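Local coordinates for protein cyclase (Streptomyces sp. R1128, PDB 3TFZ) that probably cyclises and aromatises a reactive polyketide chain in the R1128 biosynthetic pathway, acting as an aromatase/cyclase of the Bet v 1-like superfamily, at residues A[47-52]-A[66-71]; A[10-15]-A[99-104]. One frame throughout, in Å; residues are numbered along the deposited sequence.

Both contacts belong to the same antiparallel sheet, yet they join it in different ways. Contact 1 is direct pairing between the adjacent strands 49-58 and 61-72, whereas contact 2 joins the end of strand 5-13 to the turn between strands 89-100 and 105-116, the latter lying between 5-13 and 89-100 in the sheet. Their centres are 24 Å apart and their nearest atoms about 14 Å, so they do not touch. Contact 1 is the one connected with a ligand: the side chain of S67 is about 3 Å from a bound 3-cyclohexyl-1-propylsulfonic acid, probably a crystallisation component. Its V52 side chain is about 14 Å from the potassium ion held at A31, F34 and T37. Contact 2 instead faces the second subunit.

Contact 1 of 2, residues A[47-52]-A[66-71]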
loop_
_atom_site.group_PDB
_atom_site.type_symbol
_atom_site.label_atom_id
_atom_site.label_comp_id
_atom_site.label_asym_id
_atom_site.label_seq_id
_atom_site.Cartn_x
_atom_site.Cartn_y
_atom_site.Cartn_z
ATOM N N GLN A 47 -0.031 -24.489 -18.139
ATOM C CA GLN A 47 -1.267 -23.727 -18.050
ATOM C C GLN A 47 -1.536 -23.303 -16.616
ATOM O O GLN A 47 -1.871 -24.121 -15.760
ATOM C CB GLN A 47 -2.443 -24.549 -18.583
ATOM C CG GLN A 47 -2.458 -25.992 -18.106
ATOM C CD GLN A 47 -1.400 -26.841 -18.784
ATOM O OE1 GLN A 47 -1.012 -27.892 -18.276
ATOM N NE2 GLN A 47 -0.928 -26.387 -19.939
ATOM N N GLY A 48 -1.381 -22.009 -16.366
ATOM C CA GLY A 48 -1.580 -21.439 -15.028
ATOM C C GLY A 48 -0.421 -21.353 -14.013
ATOM O O GLY A 48 -0.616 -20.960 -12.847
ATOM N N TYR A 49 0.767 -21.780 -14.398
ATOM C CA TYR A 49 1.894 -21.802 -13.483
ATOM C C TYR A 49 3.212 -21.586 -14.260
ATOM O O TYR A 49 3.308 -21.975 -15.429
ATOM C CB TYR A 49 1.888 -23.134 -12.642
ATOM C CG TYR A 49 2.431 -24.358 -13.420
ATOM C CD1 TYR A 49 1.606 -25.093 -14.271
ATOM C CD2 TYR A 49 3.769 -24.758 -13.294
ATOM C CE1 TYR A 49 2.095 -26.179 -14.930
ATOM C CE2 TYR A 49 4.251 -25.831 -13.950
ATOM C CZ TYR A 49 3.426 -26.532 -14.780
ATOM O OH TYR A 49 3.935 -27.627 -15.477
ATOM N N GLN A 50 4.188 -20.956 -13.617
ATOM C CA GLN A 50 5.559 -20.801 -14.063
ATOM C C GLN A 50 6.495 -21.066 -12.857
ATOM O O GLN A 50 6.269 -20.545 -11.761
ATOM C CB GLN A 50 5.846 -19.339 -14.442
ATOM C CG GLN A 50 5.242 -18.843 -15.734
ATOM C CD GLN A 50 5.102 -17.366 -15.777
ATOM O OE1 GLN A 50 5.310 -16.715 -14.741
ATOM N NE2 GLN A 50 4.750 -16.794 -16.974
ATOM N N VAL A 51 7.544 -21.879 -13.066
ATOM C CA VAL A 51 8.614 -21.954 -12.098
ATOM C C VAL A 51 9.813 -21.241 -12.712
ATOM O O VAL A 51 10.257 -21.508 -13.860
ATOM C CB VAL A 51 8.965 -23.425 -11.650
ATOM C CG1 VAL A 51 10.052 -23.440 -10.547
ATOM C CG2 VAL A 51 7.745 -24.165 -11.170
ATOM N N VAL A 52 10.429 -20.403 -11.900
ATOM C CA VAL A 52 11.289 -19.387 -12.491
ATOM C C VAL A 52 12.507 -19.159 -11.610
ATOM O O VAL A 52 12.412 -18.925 -10.413
ATOM C CB VAL A 52 10.427 -18.051 -12.881
ATOM C CG1 VAL A 52 10.668 -16.986 -11.941
ATOM C CG2 VAL A 52 10.791 -17.519 -14.167
ATOM N N THR A 66 14.479 -19.091 -6.631
ATOM C CA THR A 66 13.551 -19.815 -7.479
ATOM C C THR A 66 12.132 -19.651 -6.923
ATOM O O THR A 66 11.927 -19.997 -5.812
ATOM C CB THR A 66 13.928 -21.310 -7.457
ATOM O OG1 THR A 66 15.039 -21.488 -8.309
ATOM C CG2 THR A 66 12.814 -22.175 -7.991
ATOM N N SER A 67 11.177 -19.160 -7.718
ATOM C CA SER A 67 9.787 -19.198 -7.277
ATOM C C SER A 67 8.857 -19.899 -8.161
ATOM O O SER A 67 9.008 -19.901 -9.419
ATOM C CB SER A 67 9.179 -17.801 -7.075
ATOM O OG SER A 67 9.542 -17.105 -8.195
ATOM N N ARG A 68 7.856 -20.480 -7.482
ATOM C CA ARG A 68 6.681 -21.027 -8.149
ATOM C C ARG A 68 5.633 -19.945 -8.160
ATOM O O ARG A 68 5.219 -19.462 -7.095
ATOM C CB ARG A 68 6.181 -22.288 -7.519
ATOM C CG ARG A 68 4.953 -22.851 -8.303
ATOM C CD ARG A 68 4.276 -24.074 -7.602
ATOM N NE ARG A 68 4.994 -25.259 -8.086
ATOM C CZ ARG A 68 4.630 -25.934 -9.186
ATOM N NH1 ARG A 68 3.504 -25.570 -9.844
ATOM N NH2 ARG A 68 5.348 -26.989 -9.605
ATOM N N ARG A 69 5.290 -19.491 -9.378
ATOM C CA ARG A 69 4.169 -18.500 -9.609
ATOM C C ARG A 69 2.927 -19.192 -10.101
ATOM O O ARG A 69 2.987 -19.886 -11.136
ATOM C CB ARG A 69 4.553 -17.407 -10.614
ATOM C CG ARG A 69 5.829 -16.590 -10.120
ATOM C CD ARG A 69 6.651 -16.025 -11.296
ATOM N NE ARG A 69 5.897 -15.487 -12.502
ATOM C CZ ARG A 69 5.425 -14.240 -12.620
ATOM N NH1 ARG A 69 5.597 -13.358 -11.626
ATOM N NH2 ARG A 69 4.788 -13.875 -13.740
ATOM N N ASP A 70 1.828 -19.044 -9.362
ATOM C CA ASP A 70 0.565 -19.611 -9.767
ATOM C C ASP A 70 -0.216 -18.466 -10.313
ATOM O O ASP A 70 -0.542 -17.573 -9.566
ATOM C CB ASP A 70 -0.138 -20.278 -8.587
ATOM C CG ASP A 70 0.601 -21.634 -8.145
ATOM O OD1 ASP A 70 0.918 -22.489 -9.057
ATOM O OD2 ASP A 70 0.901 -21.855 -6.908
ATOM N N LEU A 71 -0.489 -18.447 -11.612
ATOM C CA LEU A 71 -1.077 -17.282 -12.240
ATOM C C LEU A 71 -2.597 -17.479 -12.439
ATOM O O LEU A 71 -3.016 -18.516 -12.916
ATOM C CB LEU A 71 -0.403 -16.992 -13.613
ATOM C CG LEU A 71 1.081 -16.456 -13.699
ATOM C CD1 LEU A 71 2.084 -17.597 -13.656
ATOM C CD2 LEU A 71 1.229 -15.676 -15.005
#
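Strands 49-52 and 66-71 run antiparallel, their axes 4.7 Å apart at 167°, with Q50-R69 and V52-S67 as hydrogen-bonded pairs and Y49-D70 and V51-R68 as non-hydrogen-bonded ones. L71 N extends the ladder to G48 O, approaching from above the carbonyl plane. On the face of Q50 and R69 the two chains run side by side, amide and guanidinium only 16° from coplanar. R69 NE meets Q50 OE1 at 2.6 Å, almost along the C=O axis, and R69 NH2 adds a weak bond at 3.1 Å to the same oxygen. Q50 NE2 donates to A25 O, while R69 NH2 and NH1 bond L24 O and Y30 OH, so this buried polar group is well gripped. L71 CD1 packs against the Q50 amide, 3.5 Å from OE1, the leucine itself lying against W21 and A25. An alanine here in place of R69 would remove the donors to Q50 OE1, L24 O and Y30 OH, and would probably weaken the tie from sheet to helix 17-25. On this face too, S67 OG hydrogen-bonds 3-cyclohexyl-1-propylsulfonic acid, probably from the crystallisation liquor, which may mark a pocket. On the other face R68, bent at chi3 (-88°), sets one guanidinium face against V51 CG2, which sits toward the group's rim; NH1 approaches Y49 CD2 obliquely at 3.6 Å. The arrangement is a beta hairpin of the helix-grip fold.

Contact 2 of 2, residues A[10-15]-A[99-104]; sequences TVTVAA and FTLDAE
The one side-chain meeting here is between methyl groups: T12 CG2 and L101 CD2 lie 3.9 Å apart, and the two side chains cross at about a right angle. L101 starts with its CB directed at the 10-15 segment, and with CG anti to the backbone N (chi1 178°) the branch carries CD2 to T12. T12 likewise has CG2 anti to its own N, which sets OG1 beside the backbone N; that hydroxyl hydrogen-bonds R97 and E8 of the second subunit. One residue thus gives its methyl to its own chain and its oxygen to the partner.

Farther along, the approach passes to the backbone. A15 N is 3.2 Å from E104 O, but at an angle too poor for a hydrogen bond; it makes a weak bond to V13 O at 2.8 Å, closing an inverse gamma turn centred on A14. The CB of A15 points away from E104, whose extended side chain also leads off. E104 N is tied within its own segment, donating to D102 OD2 at 2.7 Å and 157° in an Asx turn, while D102 OD1 forms a salt bridge with R105.

L101 and D102 together face R105 as a classic beta bulge where strand 89-100 gives way to strand 105-116. The latter lies between the two segments' strands and pairs with both, V13 with T106 and F99 with Q107. Helix 131-164 backs the first segment, A157 against V13 and V161 against A15, whereas L101 packs on F99 of the second subunit.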
loop_
_atom_site.group_PDB
_atom_site.type_symbol
_atom_site.label_atom_id
_atom_site.label_comp_id
_atom_site.label_asym_id
_atom_site.label_seq_id
_atom_site.Cartn_x
_atom_site.Cartn_y
_atom_site.Cartn_z
ATOM N N THR A 10 1.135 -0.864 -1.857
ATOM C CA THR A 10 0.266 -0.631 -2.994
ATOM C C THR A 10 0.667 0.639 -3.719
ATOM O O THR A 10 1.320 1.505 -3.119
ATOM C CB THR A 10 -1.291 -0.657 -2.575
ATOM O OG1 THR A 10 -2.118 -0.724 -3.705
ATOM C CG2 THR A 10 -1.741 0.522 -1.620
ATOM N N VAL A 11 0.210 0.727 -4.974
ATOM C CA VAL A 11 0.339 1.883 -5.904
ATOM C C VAL A 11 -0.891 1.821 -6.837
ATOM O O VAL A 11 -1.495 0.730 -7.003
ATOM C CB VAL A 11 1.704 1.650 -6.577
ATOM C CG1 VAL A 11 1.782 0.798 -7.926
ATOM C CG2 VAL A 11 2.873 2.526 -6.029
ATOM N N THR A 12 -1.321 2.995 -7.346
ATOM C CA THR A 12 -2.444 3.187 -8.240
ATOM C C THR A 12 -1.787 3.333 -9.568
ATOM O O THR A 12 -0.966 4.229 -9.719
ATOM C CB THR A 12 -3.231 4.476 -7.863
ATOM O OG1 THR A 12 -3.876 4.276 -6.622
ATOM C CG2 THR A 12 -4.360 4.720 -8.808
ATOM N N VAL A 13 -2.113 2.472 -10.541
ATOM C CA VAL A 13 -1.490 2.499 -11.904
ATOM C C VAL A 13 -2.418 3.197 -12.912
ATOM O O VAL A 13 -3.625 2.870 -13.014
ATOM C CB VAL A 13 -1.131 1.107 -12.385
ATOM C CG1 VAL A 13 -0.305 1.114 -13.788
ATOM C CG2 VAL A 13 -0.262 0.382 -11.284
ATOM N N ALA A 14 -1.913 4.222 -13.620
ATOM C CA ALA A 14 -2.811 4.897 -14.557
ATOM C C ALA A 14 -2.833 4.033 -15.848
ATOM O O ALA A 14 -2.320 4.467 -16.857
ATOM C CB ALA A 14 -2.331 6.360 -14.848
ATOM N N ALA A 15 -3.332 2.786 -15.784
ATOM C CA ALA A 15 -3.501 1.873 -16.965
ATOM C C ALA A 15 -4.644 0.936 -16.639
ATOM O O ALA A 15 -4.875 0.639 -15.440
ATOM C CB ALA A 15 -2.214 1.026 -17.241
ATOM N N PHE A 99 -6.590 -4.659 -8.939
ATOM C CA PHE A 99 -7.997 -4.429 -8.888
ATOM C C PHE A 99 -8.376 -3.332 -9.912
ATOM O O PHE A 99 -7.662 -2.358 -10.065
ATOM C CB PHE A 99 -8.371 -3.976 -7.512
ATOM C CG PHE A 99 -8.036 -4.992 -6.405
ATOM C CD1 PHE A 99 -8.981 -5.873 -5.976
ATOM C CD2 PHE A 99 -6.838 -4.918 -5.687
ATOM C CE1 PHE A 99 -8.681 -6.762 -4.982
ATOM C CE2 PHE A 99 -6.571 -5.730 -4.729
ATOM C CZ PHE A 99 -7.531 -6.685 -4.338
ATOM N N THR A 100 -9.448 -3.556 -10.688
ATOM C CA THR A 100 -10.109 -2.493 -11.413
ATOM C C THR A 100 -10.589 -1.387 -10.443
ATOM O O THR A 100 -11.442 -1.657 -9.505
ATOM C CB THR A 100 -11.343 -3.087 -12.129
ATOM O OG1 THR A 100 -10.854 -3.955 -13.158
ATOM C CG2 THR A 100 -12.102 -2.046 -12.737
ATOM N N LEU A 101 -10.044 -0.179 -10.636
ATOM C CA LEU A 101 -10.465 0.992 -9.907
ATOM C C LEU A 101 -11.463 1.719 -10.828
ATOM O O LEU A 101 -12.627 1.980 -10.462
ATOM C CB LEU A 101 -9.231 1.843 -9.554
ATOM C CG LEU A 101 -9.436 3.182 -8.801
ATOM C CD1 LEU A 101 -10.271 3.090 -7.490
ATOM C CD2 LEU A 101 -8.103 3.743 -8.486
ATOM N N ASP A 102 -11.057 2.014 -12.056
ATOM C CA ASP A 102 -12.044 2.248 -13.058
ATOM C C ASP A 102 -11.522 1.717 -14.397
ATOM O O ASP A 102 -10.536 0.975 -14.428
ATOM C CB ASP A 102 -12.447 3.734 -13.040
ATOM C CG ASP A 102 -11.292 4.666 -13.408
ATOM O OD1 ASP A 102 -11.111 5.771 -12.830
ATOM O OD2 ASP A 102 -10.535 4.257 -14.291
ATOM N N ALA A 103 -12.115 2.156 -15.491
ATOM C CA ALA A 103 -11.723 1.757 -16.865
ATOM C C ALA A 103 -10.254 2.094 -17.199
ATOM O O ALA A 103 -9.566 1.400 -17.962
ATOM C CB ALA A 103 -12.689 2.343 -17.918
ATOM N N GLU A 104 -9.726 3.089 -16.542
ATOM C CA GLU A 104 -8.403 3.512 -16.849
ATOM C C GLU A 104 -7.457 3.322 -15.776
ATOM O O GLU A 104 -6.343 3.688 -16.007
ATOM C CB GLU A 104 -8.396 5.021 -17.103
ATOM C CG GLU A 104 -9.114 5.390 -18.403
ATOM C CD GLU A 104 -9.361 6.873 -18.474
ATOM O OE1 GLU A 104 -10.127 7.321 -19.364
ATOM O OE2 GLU A 104 -8.787 7.584 -17.619
#